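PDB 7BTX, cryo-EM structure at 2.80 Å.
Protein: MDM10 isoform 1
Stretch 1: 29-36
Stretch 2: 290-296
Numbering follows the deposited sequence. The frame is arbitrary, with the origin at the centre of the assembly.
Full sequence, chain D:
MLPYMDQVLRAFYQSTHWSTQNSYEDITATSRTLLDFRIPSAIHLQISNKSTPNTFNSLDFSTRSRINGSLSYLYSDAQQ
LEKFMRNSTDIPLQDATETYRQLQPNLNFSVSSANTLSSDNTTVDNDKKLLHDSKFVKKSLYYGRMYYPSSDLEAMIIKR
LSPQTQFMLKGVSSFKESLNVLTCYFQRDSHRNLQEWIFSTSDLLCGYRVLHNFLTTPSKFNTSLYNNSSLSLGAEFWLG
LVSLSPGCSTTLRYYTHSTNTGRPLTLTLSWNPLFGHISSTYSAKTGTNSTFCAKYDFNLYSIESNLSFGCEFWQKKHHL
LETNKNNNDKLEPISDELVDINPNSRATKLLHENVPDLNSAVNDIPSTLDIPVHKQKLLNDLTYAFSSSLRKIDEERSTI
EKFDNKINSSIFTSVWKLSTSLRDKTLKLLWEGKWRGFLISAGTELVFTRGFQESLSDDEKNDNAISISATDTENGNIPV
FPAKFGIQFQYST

Stretch 1 (29-36) ATSRTLLD
Stretch 2, residues 290-296: STFCAKY

Residues 30-33 of stretch 1 are helical, with phi/psi of -74/-25 (Thr30), -83/-2 (Ser31), -110/-24 (Arg32) and -78/-35 (Thr33); Leu34 (-91/-18) and Leu35 (-116/-47) follow, and Asp36 turns to -103/35. Backbone hydrogen bonds run from Thr33 N to Ala29 O (3.0 Å) and Leu34 N to Thr30 O (3.2 Å), with weak ones from Arg32 N to Ala29 O (3.2 Å) and Asp36 N to Arg32 O (3.4 Å). Thr33 OG1 (chi1 m) also donates to Ala29 O at 3.0 Å.

Stretch 2 is extended, running from Thr291 (-135/172) through Cys293 (-154/120) to Lys295 (-83/125), and its strand continues later in the chain. Alternation sends the CA-to-CB bonds of Thr291, Cys293 and Lys295 toward stretch 1 and those of Phe292 and Ala294 away. The closest CA pair is Leu34 CA and Cys293 CA, 6.5 Å apart. No hydrogen bond crosses the 333 Å² contact, so it rests on van der Waals packing, mostly of side chains.

Cys293 (chi1 t) is its centre. Its SG lies 4.0 Å from Ser31 CA and 3.9 Å from Leu35 CD2, while its CB meets Leu34 CD1 at 3.6 Å. Leu34 (m, t) also brings CD1 to 3.8 Å from Thr291 CG2 (Thr291 chi1 m), a methyl-to-methyl contact, and to 3.9 Å from Phe292 O. In Leu35 (m, t), CD2 lies 3.8 Å from Cys293 O, and CD1 lies 3.7 Å from Lys295 CB and 4.1 Å from Cys293 SG.

Lys295 (t, t, p, t) packs through its aliphatic chain, with CD 4.0 Å from Ser31 OG (Ser31 chi1 t). Its NZ stops 4.6 Å from Asp36 OD2 (Asp36 chi1 m): opposite charges attract here, but the gap is too wide for a salt bridge. The CA-to-CB bond of Arg32 (m, t, m) points away from stretch 2, and its NH1 and NH2 are hydrogen-bonded elsewhere in the structure.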

# COMPACT_ATOMS: atom_id res chain seq x y z
N ALA D 29 17.80 -26.04 -23.74
CA ALA D 29 17.60 -25.99 -22.30
C ALA D 29 18.88 -25.51 -21.65
O ALA D 29 18.85 -24.78 -20.65
CB ALA D 29 17.20 -27.35 -21.76
N THR D 30 20.01 -25.90 -22.23
CA THR D 30 21.29 -25.44 -21.73
C THR D 30 21.54 -23.99 -22.12
O THR D 30 22.27 -23.28 -21.43
CB THR D 30 22.39 -26.37 -22.25
OG1 THR D 30 21.96 -27.72 -22.10
CG2 THR D 30 23.65 -26.22 -21.43
N SER D 31 20.92 -23.53 -23.20
CA SER D 31 20.96 -22.12 -23.59
C SER D 31 19.95 -21.26 -22.85
O SER D 31 19.90 -20.05 -23.10
CB SER D 31 20.72 -21.99 -25.09
OG SER D 31 20.28 -20.69 -25.42
N ARG D 32 19.13 -21.84 -21.99
CA ARG D 32 18.24 -21.06 -21.14
C ARG D 32 18.66 -21.10 -19.68
O ARG D 32 18.33 -20.18 -18.93
CB ARG D 32 16.80 -21.55 -21.26
CG ARG D 32 16.24 -21.45 -22.66
CD ARG D 32 14.73 -21.64 -22.67
NE ARG D 32 14.30 -22.74 -21.81
CZ ARG D 32 13.87 -23.91 -22.25
NH1 ARG D 32 13.81 -24.15 -23.55
NH2 ARG D 32 13.50 -24.85 -21.40
N THR D 33 19.38 -22.14 -19.27
CA THR D 33 19.93 -22.24 -17.94
C THR D 33 21.19 -21.39 -17.81
O THR D 33 21.42 -20.77 -16.76
CB THR D 33 20.23 -23.71 -17.63
OG1 THR D 33 19.00 -24.45 -17.65
CG2 THR D 33 20.88 -23.90 -16.27
N LEU D 34 21.97 -21.29 -18.88
CA LEU D 34 23.23 -20.57 -18.83
C LEU D 34 23.11 -19.10 -19.20
O LEU D 34 24.00 -18.32 -18.87
CB LEU D 34 24.26 -21.25 -19.73
CG LEU D 34 24.72 -22.58 -19.14
CD1 LEU D 34 25.62 -23.37 -20.05
CD2 LEU D 34 25.47 -22.25 -17.92
N LEU D 35 22.03 -18.70 -19.87
CA LEU D 35 21.93 -17.34 -20.37
C LEU D 35 20.80 -16.55 -19.73
O LEU D 35 21.00 -15.41 -19.31
CB LEU D 35 21.72 -17.34 -21.88
CG LEU D 35 22.67 -18.15 -22.76
CD1 LEU D 35 22.27 -17.94 -24.18
CD2 LEU D 35 24.09 -17.81 -22.55
N ASP D 36 19.61 -17.14 -19.65
CA ASP D 36 18.39 -16.40 -19.35
C ASP D 36 17.93 -16.57 -17.91
O ASP D 36 16.72 -16.59 -17.65
CB ASP D 36 17.28 -16.82 -20.30
CG ASP D 36 17.66 -16.64 -21.75
OD1 ASP D 36 18.45 -15.72 -22.05
OD2 ASP D 36 17.19 -17.43 -22.60
N SER D 290 32.95 -26.42 -14.31
CA SER D 290 32.61 -25.24 -15.10
C SER D 290 31.93 -25.63 -16.40
O SER D 290 32.15 -26.73 -16.93
CB SER D 290 33.88 -24.43 -15.39
OG SER D 290 33.59 -23.32 -16.22
N THR D 291 31.09 -24.74 -16.91
CA THR D 291 30.33 -24.93 -18.14
C THR D 291 30.45 -23.62 -18.95
O THR D 291 30.99 -22.63 -18.43
CB THR D 291 28.90 -25.33 -17.77
OG1 THR D 291 28.95 -26.31 -16.72
CG2 THR D 291 28.17 -26.01 -18.92
N PHE D 292 29.97 -23.62 -20.19
CA PHE D 292 30.08 -22.46 -21.06
C PHE D 292 29.01 -22.48 -22.14
O PHE D 292 28.59 -23.56 -22.57
CB PHE D 292 31.48 -22.41 -21.68
CG PHE D 292 31.67 -21.28 -22.65
CD1 PHE D 292 31.69 -19.97 -22.22
CD2 PHE D 292 31.83 -21.54 -24.00
CE1 PHE D 292 31.87 -18.94 -23.11
CE2 PHE D 292 32.01 -20.51 -24.90
CZ PHE D 292 32.03 -19.21 -24.45
N CYS D 293 28.55 -21.31 -22.59
CA CYS D 293 27.50 -21.24 -23.62
C CYS D 293 27.66 -19.91 -24.37
O CYS D 293 27.54 -18.84 -23.78
CB CYS D 293 26.11 -21.36 -23.02
SG CYS D 293 24.77 -21.24 -24.21
N ALA D 294 27.88 -20.00 -25.68
CA ALA D 294 28.05 -18.81 -26.51
C ALA D 294 27.00 -18.79 -27.62
O ALA D 294 27.19 -19.31 -28.71
CB ALA D 294 29.46 -18.76 -27.08
N LYS D 295 25.87 -18.16 -27.32
CA LYS D 295 24.81 -18.06 -28.31
C LYS D 295 25.07 -16.89 -29.25
O LYS D 295 25.22 -15.76 -28.81
CB LYS D 295 23.46 -17.89 -27.64
CG LYS D 295 22.35 -17.51 -28.60
CD LYS D 295 20.99 -17.70 -27.99
CE LYS D 295 20.60 -16.51 -27.14
NZ LYS D 295 19.22 -16.65 -26.61
N TYR D 296 25.10 -17.17 -30.55
CA TYR D 296 25.15 -16.13 -31.57
C TYR D 296 23.77 -16.06 -32.22
O TYR D 296 23.36 -16.98 -32.92
CB TYR D 296 26.21 -16.41 -32.63
CG TYR D 296 26.11 -15.47 -33.80
CD1 TYR D 296 26.37 -14.11 -33.65
CD2 TYR D 296 25.74 -15.92 -35.06
CE1 TYR D 296 26.28 -13.24 -34.71
CE2 TYR D 296 25.64 -15.06 -36.13
CZ TYR D 296 25.91 -13.72 -35.95
OH TYR D 296 25.82 -12.85 -37.01